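Local coordinates for ALBA-Domain Protein (Trypanosoma brucei, PDB 7DL8) that probably binds RNA and is built around a compact alpha/beta ALBA fold, at residues 27-31 and 59-64; 30-34 and 98-102; 39-45 and 86-92. All coordinates share one frame. Numbering follows the deposited sequence.

Interaction 1 (27-31 and 59-64); sequences DITKH and LKDQQM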
# COMPACT_ATOMS: atom_id res chain seq x y z
N ASP A 27 4.83 -19.43 1.28
CA ASP A 27 5.59 -20.67 1.44
C ASP A 27 5.69 -21.08 2.90
O ASP A 27 5.56 -22.27 3.23
CB ASP A 27 6.98 -20.50 0.83
CG ASP A 27 6.94 -20.34 -0.68
OD1 ASP A 27 5.89 -20.65 -1.28
OD2 ASP A 27 7.96 -19.92 -1.26
N ILE A 28 5.94 -20.12 3.79
CA ILE A 28 6.01 -20.43 5.22
C ILE A 28 4.69 -21.01 5.70
O ILE A 28 4.66 -22.01 6.43
CB ILE A 28 6.39 -19.17 6.02
CG1 ILE A 28 7.87 -18.82 5.80
CG2 ILE A 28 6.12 -19.38 7.51
CD1 ILE A 28 8.25 -17.45 6.32
N THR A 29 3.57 -20.40 5.30
CA THR A 29 2.26 -20.91 5.69
C THR A 29 2.04 -22.33 5.17
O THR A 29 1.54 -23.20 5.90
CB THR A 29 1.16 -19.98 5.18
OG1 THR A 29 1.42 -18.64 5.61
CG2 THR A 29 -0.20 -20.42 5.71
N LYS A 30 2.42 -22.59 3.92
CA LYS A 30 2.29 -23.93 3.36
C LYS A 30 3.18 -24.92 4.11
O LYS A 30 2.75 -26.04 4.42
CB LYS A 30 2.64 -23.92 1.87
CG LYS A 30 1.52 -23.42 0.98
CD LYS A 30 1.83 -23.68 -0.49
CE LYS A 30 2.79 -22.65 -1.05
NZ LYS A 30 2.86 -22.71 -2.54
N HIS A 31 4.42 -24.52 4.41
CA HIS A 31 5.34 -25.41 5.11
C HIS A 31 4.85 -25.70 6.52
O HIS A 31 4.99 -26.84 7.01
CB HIS A 31 6.74 -24.79 5.14
CG HIS A 31 7.68 -25.49 6.07
ND1 HIS A 31 8.24 -26.72 5.79
CD2 HIS A 31 8.18 -25.12 7.27
CE1 HIS A 31 9.03 -27.08 6.78
NE2 HIS A 31 9.01 -26.12 7.70
N LEU A 59 -2.96 -18.13 -1.45
CA LEU A 59 -3.16 -19.50 -0.97
C LEU A 59 -4.52 -20.03 -1.41
O LEU A 59 -4.66 -21.23 -1.67
CB LEU A 59 -3.03 -19.56 0.55
CG LEU A 59 -1.64 -19.30 1.13
CD1 LEU A 59 -1.74 -18.59 2.46
CD2 LEU A 59 -0.88 -20.61 1.26
N LYS A 60 -5.53 -19.16 -1.50
CA LYS A 60 -6.85 -19.59 -1.96
C LYS A 60 -6.85 -19.88 -3.46
O LYS A 60 -7.56 -20.80 -3.90
CB LYS A 60 -7.89 -18.52 -1.60
CG LYS A 60 -8.27 -18.54 -0.12
CD LYS A 60 -9.03 -17.30 0.31
CE LYS A 60 -10.41 -17.24 -0.31
NZ LYS A 60 -11.08 -15.95 0.00
N ASP A 61 -6.10 -19.12 -4.25
CA ASP A 61 -5.99 -19.40 -5.68
C ASP A 61 -5.34 -20.75 -5.94
O ASP A 61 -5.72 -21.47 -6.87
CB ASP A 61 -5.18 -18.32 -6.39
CG ASP A 61 -6.00 -17.10 -6.76
OD1 ASP A 61 -7.23 -17.12 -6.60
OD2 ASP A 61 -5.38 -16.12 -7.25
N GLN A 62 -4.34 -21.10 -5.15
CA GLN A 62 -3.71 -22.41 -5.25
C GLN A 62 -4.55 -23.51 -4.61
O GLN A 62 -4.11 -24.67 -4.59
CB GLN A 62 -2.31 -22.38 -4.60
CG GLN A 62 -1.38 -21.31 -5.16
CD GLN A 62 -0.04 -21.25 -4.44
OE1 GLN A 62 0.35 -22.19 -3.76
NE2 GLN A 62 0.66 -20.13 -4.58
N GLN A 63 -5.72 -23.16 -4.07
CA GLN A 63 -6.64 -24.13 -3.47
C GLN A 63 -5.96 -24.91 -2.35
O GLN A 63 -6.19 -26.11 -2.17
CB GLN A 63 -7.22 -25.07 -4.52
N MET A 64 -5.12 -24.22 -1.58
CA MET A 64 -4.36 -24.85 -0.50
C MET A 64 -5.00 -24.68 0.87
O MET A 64 -4.88 -25.59 1.70
CB MET A 64 -2.94 -24.28 -0.45
CG MET A 64 -2.16 -24.45 -1.73
SD MET A 64 -1.88 -26.18 -2.14
CE MET A 64 -0.31 -26.45 -1.34
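This is a buried helix-to-helix-end contact: the middle of helix 22-34 meets the last turn of helix 49-61 and the loop that leaves it, on the helical side of the ALBA sheet. Lys30 does most of the work. Its long side chain runs across the gap, with the aliphatic part packed and the charged end hydrogen-bonded. CG of Lys30 lies 3.7 Å from CD2 of Leu59, CD of Lys30 lies 3.6 Å from CE of Met64, and NZ of Lys30 donates a 2.8 Å hydrogen bond to OE1 of Gln62. The same ammonium group also hydrogen-bonds Gln105 of helix 98-123 and keeps a long ion pair, 3.9 Å, from NZ of Lys30 to OD1 of Asp27 one turn back. One turn of helix thus offers both the charge and a carboxylate near it. Closer to the sheet, CG2 of Thr29 touches CD1 of Leu59 at 4.0 Å, while its hydroxyl is hydrogen-bonded to the backbone of Phe25.

Met64 can reach Lys30 because of how the second helix ends. Gln63 takes a positive phi (57°), and Met64 N bonds back to Leu59 O at 3.0 Å, with a weak Gln63 N to Lys60 O bond of the same length. The chain turns sharply, and Met64 comes round on the side facing helix 22-34, CA to CA 7.7 Å from Lys30. This is a Schellman motif ending the second of two helices that both cover one face of the sheet, the arrangement of the ALBA fold.

Interaction 2 (30-34 and 98-102); sequences KHLLH and FDAKY
In this ALBA-fold protein the C-terminal turn of helix 22-34 meets the first turn of the long C-terminal helix 98-123. Both segments are regular alpha helix, with His34 N to Lys30 O at 3.0 Å and Tyr102 N to Phe98 O at 2.7 Å. The axes of the two short segments approach to 11.1 Å and cross at -127°, so the register runs backwards, Lys30 opposite Tyr102 (CA to CA 7.7 Å) and His34 opposite Asp99 (7.2 Å). At that separation, large side chains fill the space, chiefly two aromatic rings, both with chi1 t, reaching out from 98-102.

Lys30 comes first: its CB sits 3.7 Å from CE1 of Tyr102, and its carbonyl O lies over a face of the Tyr102 ring and at the edge of the Phe98 ring, 3.5 Å from CZ of Phe98. The lysine's end (chi1 m, chi2 t, chi3 m, chi4 t) turns away to hydrogen-bond Gln62 and Gln105. His31 borders the contact, its CA 3.7 Å from OH of Tyr102. Leu33 gives the apolar touch, CB to CZ of Phe98 at 3.9 Å, and further out packs on Val40 of the sheet. His34, chi1 t, is solvent-exposed: its CB is 4.1 Å from CE2 of Phe98, and its ring lies obliquely to that of Tyr102, centroids 4.9 Å apart and planes at 53°. No hydrogen bond joins the two segments, which meet by van der Waals contact; the closest pair is CG of His34 to CE2 of Tyr102, 3.4 Å.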
# COMPACT_ATOMS: atom_id res chain seq x y z
N LYS A 30 2.42 -22.59 3.92
CA LYS A 30 2.29 -23.93 3.36
C LYS A 30 3.18 -24.92 4.11
O LYS A 30 2.75 -26.04 4.42
CB LYS A 30 2.64 -23.92 1.87
CG LYS A 30 1.52 -23.42 0.98
CD LYS A 30 1.83 -23.68 -0.49
CE LYS A 30 2.79 -22.65 -1.05
NZ LYS A 30 2.86 -22.71 -2.54
N HIS A 31 4.42 -24.52 4.41
CA HIS A 31 5.34 -25.41 5.11
C HIS A 31 4.85 -25.70 6.52
O HIS A 31 4.99 -26.84 7.01
CB HIS A 31 6.74 -24.79 5.14
CG HIS A 31 7.68 -25.49 6.07
ND1 HIS A 31 8.24 -26.72 5.79
CD2 HIS A 31 8.18 -25.12 7.27
CE1 HIS A 31 9.03 -27.08 6.78
NE2 HIS A 31 9.01 -26.12 7.70
N LEU A 32 4.29 -24.70 7.21
CA LEU A 32 3.83 -24.91 8.57
C LEU A 32 2.62 -25.84 8.61
O LEU A 32 2.52 -26.70 9.49
CB LEU A 32 3.49 -23.57 9.23
CG LEU A 32 4.66 -22.68 9.64
CD1 LEU A 32 4.17 -21.32 10.09
CD2 LEU A 32 5.49 -23.35 10.73
N LEU A 33 1.72 -25.71 7.64
CA LEU A 33 0.57 -26.61 7.59
C LEU A 33 1.00 -28.04 7.26
O LEU A 33 0.49 -29.00 7.85
CB LEU A 33 -0.45 -26.12 6.56
CG LEU A 33 -1.20 -24.83 6.88
CD1 LEU A 33 -2.03 -24.38 5.69
CD2 LEU A 33 -2.08 -25.01 8.11
N HIS A 34 1.98 -28.18 6.36
CA HIS A 34 2.45 -29.51 5.99
C HIS A 34 3.21 -30.17 7.14
O HIS A 34 3.23 -31.41 7.24
CB HIS A 34 3.33 -29.41 4.75
CG HIS A 34 4.00 -30.70 4.37
ND1 HIS A 34 3.30 -31.80 3.93
CD2 HIS A 34 5.30 -31.05 4.35
CE1 HIS A 34 4.14 -32.78 3.67
NE2 HIS A 34 5.37 -32.35 3.91
N PHE A 98 -4.94 -30.70 0.06
CA PHE A 98 -3.75 -29.89 0.30
C PHE A 98 -2.48 -30.72 0.13
O PHE A 98 -1.54 -30.31 -0.56
CB PHE A 98 -3.80 -29.26 1.69
CG PHE A 98 -2.53 -28.57 2.09
CD1 PHE A 98 -2.31 -27.24 1.76
CD2 PHE A 98 -1.55 -29.24 2.81
CE1 PHE A 98 -1.14 -26.60 2.13
CE2 PHE A 98 -0.38 -28.60 3.18
CZ PHE A 98 -0.17 -27.28 2.84
N ASP A 99 -2.43 -31.88 0.79
CA ASP A 99 -1.24 -32.73 0.73
C ASP A 99 -0.90 -33.12 -0.70
O ASP A 99 0.27 -33.13 -1.09
CB ASP A 99 -1.44 -33.97 1.59
CG ASP A 99 -1.65 -33.64 3.06
OD1 ASP A 99 -0.94 -32.75 3.57
OD2 ASP A 99 -2.52 -34.27 3.69
N ALA A 100 -1.91 -33.46 -1.50
CA ALA A 100 -1.66 -33.86 -2.88
C ALA A 100 -1.14 -32.70 -3.73
O ALA A 100 -0.32 -32.91 -4.63
CB ALA A 100 -2.92 -34.44 -3.51
N LYS A 101 -1.59 -31.47 -3.46
CA LYS A 101 -1.12 -30.33 -4.24
C LYS A 101 0.19 -29.78 -3.70
O LYS A 101 0.98 -29.22 -4.47
CB LYS A 101 -2.18 -29.23 -4.26
CG LYS A 101 -3.53 -29.66 -4.80
CD LYS A 101 -4.37 -28.47 -5.21
CE LYS A 101 -5.85 -28.74 -5.03
NZ LYS A 101 -6.24 -28.76 -3.59
N TYR A 102 0.44 -29.92 -2.40
CA TYR A 102 1.73 -29.50 -1.86
C TYR A 102 2.83 -30.48 -2.24
O TYR A 102 3.98 -30.07 -2.45
CB TYR A 102 1.66 -29.36 -0.34
CG TYR A 102 2.89 -28.69 0.24
CD1 TYR A 102 3.26 -27.41 -0.16
CD2 TYR A 102 3.68 -29.34 1.18
CE1 TYR A 102 4.38 -26.80 0.37
CE2 TYR A 102 4.80 -28.73 1.71
CZ TYR A 102 5.15 -27.46 1.30
OH TYR A 102 6.27 -26.86 1.83

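Interaction 3 (39-45 and 86-92); sequences EVYVSAL and DKIEIVV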
# COMPACT_ATOMS: atom_id res chain seq x y z
N GLU A 39 -3.56 -25.05 12.11
CA GLU A 39 -3.99 -23.74 11.65
C GLU A 39 -2.81 -22.77 11.73
O GLU A 39 -1.94 -22.90 12.59
CB GLU A 39 -5.17 -23.21 12.48
CG GLU A 39 -4.84 -22.93 13.93
CD GLU A 39 -6.08 -22.93 14.81
OE1 GLU A 39 -7.19 -23.13 14.28
OE2 GLU A 39 -5.94 -22.74 16.04
N VAL A 40 -2.80 -21.82 10.80
CA VAL A 40 -1.79 -20.76 10.75
C VAL A 40 -2.50 -19.42 10.88
O VAL A 40 -3.51 -19.18 10.20
CB VAL A 40 -0.95 -20.83 9.46
CG1 VAL A 40 -0.06 -19.60 9.34
CG2 VAL A 40 -0.12 -22.10 9.43
N TYR A 41 -1.97 -18.55 11.74
CA TYR A 41 -2.53 -17.22 11.96
C TYR A 41 -1.75 -16.22 11.12
O TYR A 41 -0.60 -15.89 11.43
CB TYR A 41 -2.48 -16.85 13.44
CG TYR A 41 -3.41 -17.64 14.33
CD1 TYR A 41 -3.16 -18.97 14.64
CD2 TYR A 41 -4.55 -17.05 14.87
CE1 TYR A 41 -4.01 -19.69 15.45
CE2 TYR A 41 -5.40 -17.76 15.69
CZ TYR A 41 -5.13 -19.08 15.98
OH TYR A 41 -5.98 -19.80 16.79
N VAL A 42 -2.38 -15.73 10.05
CA VAL A 42 -1.77 -14.75 9.15
C VAL A 42 -2.27 -13.37 9.56
O VAL A 42 -3.47 -13.08 9.47
CB VAL A 42 -2.10 -15.04 7.68
CG1 VAL A 42 -1.39 -14.06 6.77
CG2 VAL A 42 -1.72 -16.47 7.33
N SER A 43 -1.35 -12.52 10.03
CA SER A 43 -1.70 -11.21 10.57
C SER A 43 -0.78 -10.14 10.01
O SER A 43 0.30 -10.42 9.49
CB SER A 43 -1.64 -11.22 12.11
OG SER A 43 -0.36 -11.65 12.56
N ALA A 44 -1.22 -8.89 10.14
CA ALA A 44 -0.43 -7.74 9.70
C ALA A 44 -0.94 -6.48 10.38
O ALA A 44 -2.06 -6.45 10.90
CB ALA A 44 -0.47 -7.58 8.18
N LEU A 45 -0.11 -5.45 10.37
CA LEU A 45 -0.40 -4.19 11.04
C LEU A 45 -0.52 -3.06 10.02
O LEU A 45 0.26 -2.99 9.06
CB LEU A 45 0.69 -3.83 12.05
CG LEU A 45 1.04 -4.80 13.17
CD1 LEU A 45 2.16 -4.19 14.00
CD2 LEU A 45 -0.16 -5.12 14.04
N ASP A 86 -3.98 -0.50 13.76
CA ASP A 86 -4.99 -1.51 13.48
C ASP A 86 -4.35 -2.79 12.95
O ASP A 86 -3.28 -2.76 12.34
CB ASP A 86 -6.02 -0.98 12.47
CG ASP A 86 -6.86 0.14 13.05
OD1 ASP A 86 -7.30 0.02 14.21
OD2 ASP A 86 -7.06 1.15 12.34
N LYS A 87 -5.02 -3.91 13.20
CA LYS A 87 -4.46 -5.22 12.93
C LYS A 87 -5.53 -6.16 12.38
O LYS A 87 -6.67 -6.14 12.85
CB LYS A 87 -3.84 -5.81 14.20
CG LYS A 87 -3.58 -7.30 14.18
CD LYS A 87 -3.02 -7.76 15.51
CE LYS A 87 -2.77 -9.26 15.54
NZ LYS A 87 -2.49 -9.74 16.92
N ILE A 88 -5.16 -6.96 11.39
CA ILE A 88 -6.01 -8.01 10.86
C ILE A 88 -5.37 -9.35 11.18
O ILE A 88 -4.14 -9.45 11.32
CB ILE A 88 -6.25 -7.86 9.34
CG1 ILE A 88 -7.47 -8.67 8.89
CG2 ILE A 88 -5.01 -8.29 8.55
CD1 ILE A 88 -7.87 -8.44 7.45
N GLU A 89 -6.20 -10.38 11.34
CA GLU A 89 -5.72 -11.73 11.65
C GLU A 89 -6.60 -12.73 10.93
O GLU A 89 -7.80 -12.84 11.24
CB GLU A 89 -5.71 -11.99 13.16
CG GLU A 89 -5.15 -13.35 13.54
CD GLU A 89 -5.16 -13.59 15.03
OE1 GLU A 89 -6.24 -13.91 15.58
OE2 GLU A 89 -4.08 -13.47 15.66
N ILE A 90 -6.02 -13.47 9.99
CA ILE A 90 -6.73 -14.48 9.22
C ILE A 90 -6.23 -15.85 9.65
O ILE A 90 -5.02 -16.11 9.64
CB ILE A 90 -6.53 -14.28 7.70
CG1 ILE A 90 -6.99 -12.89 7.28
CG2 ILE A 90 -7.27 -15.36 6.92
CD1 ILE A 90 -6.04 -12.18 6.35
N VAL A 91 -7.16 -16.72 10.04
CA VAL A 91 -6.84 -18.09 10.44
C VAL A 91 -7.14 -19.00 9.26
O VAL A 91 -8.28 -19.06 8.78
CB VAL A 91 -7.64 -18.51 11.68
CG1 VAL A 91 -7.26 -19.92 12.11
CG2 VAL A 91 -7.44 -17.52 12.81
N VAL A 92 -6.12 -19.71 8.78
CA VAL A 92 -6.26 -20.61 7.64
C VAL A 92 -5.96 -22.03 8.09
O VAL A 92 -5.10 -22.25 8.96
CB VAL A 92 -5.34 -20.20 6.47
CG1 VAL A 92 -5.67 -18.78 6.02
CG2 VAL A 92 -3.87 -20.31 6.87
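Strand 84-94 lies antiparallel beside strand 39-45, forming the central pair of the four-stranded sheet, with the axes of the two short segments 4.5 Å apart and at 162°. Asp86, just before the first pair, has its carboxylate in a salt bridge with Arg74 of the same chain, and its carbonyl O receives a CA-H...O contact from CA of Leu45 at 3.5 Å. Lys87 forms a non-hydrogen-bonded pair with Leu45, its CB 3.7 Å from CD2 of Leu45. Ile88 follows in a hydrogen-bonded pair with Ala44, both N-to-O bonds being 3.2 Å (Ile88 N to Ala44 O, Ala44 N to Ile88 O); its side chain also packs on Ile88 of the second subunit.

Glu89 pairs with Ser43, CA to CA 4.2 Å, and its CD lies at the edge of the Tyr41 ring, 3.5 Å from CD2 of Tyr41. At Ile90 the bonds are short: 2.6 Å from Ile90 N to Val42 O and 2.7 Å from Val42 N to Ile90 O. Val91 places CG1 over one face of the Tyr41 ring, and its CG2 comes within 3.5 Å of CE2 of Tyr41, whose hydroxyl OH donates to OE2 of Glu39 at 3.0 Å. Val92 ends the ladder with two 3.0 Å bonds, Val92 N to Val40 O and Val40 N to Val92 O.

The chemistry divides by face. Val40, Val42, Ala44, Ile88, Ile90 and Val92 form an apolar surface on which the helices sit, whereas the face of Tyr41, Ser43, Leu45, Lys87, Glu89 and Val91 mixes polar and apolar groups, so this strand pair is amphipathic.

Helix 22-34 ties the three contacts together. Interactions 1 and 2, centres about 7 Å apart, share Lys30, and the loop ending interaction 1 also meets the start of helix 98-123: Gln63 O lies 3.0 Å from Lys101 NZ, a probable hydrogen bond, and Met64 CE is 3.7 Å from Tyr102 CB. Interaction 3 supplies the sheet beneath. Thr29 CG2 of interaction 1 packs 3.7 Å from Val40 CG1 and 3.9 Å from Val92 CG2, while Leu33 CD2 of interaction 2 touches Val40 CG2 at 3.7 Å, although the centres of interactions 2 and 3 are about 19 Å apart. Interactions 1 and 3 also border the second subunit: Asp61 forms a salt bridge with its Arg74, and Ile88 packs on its Ile88.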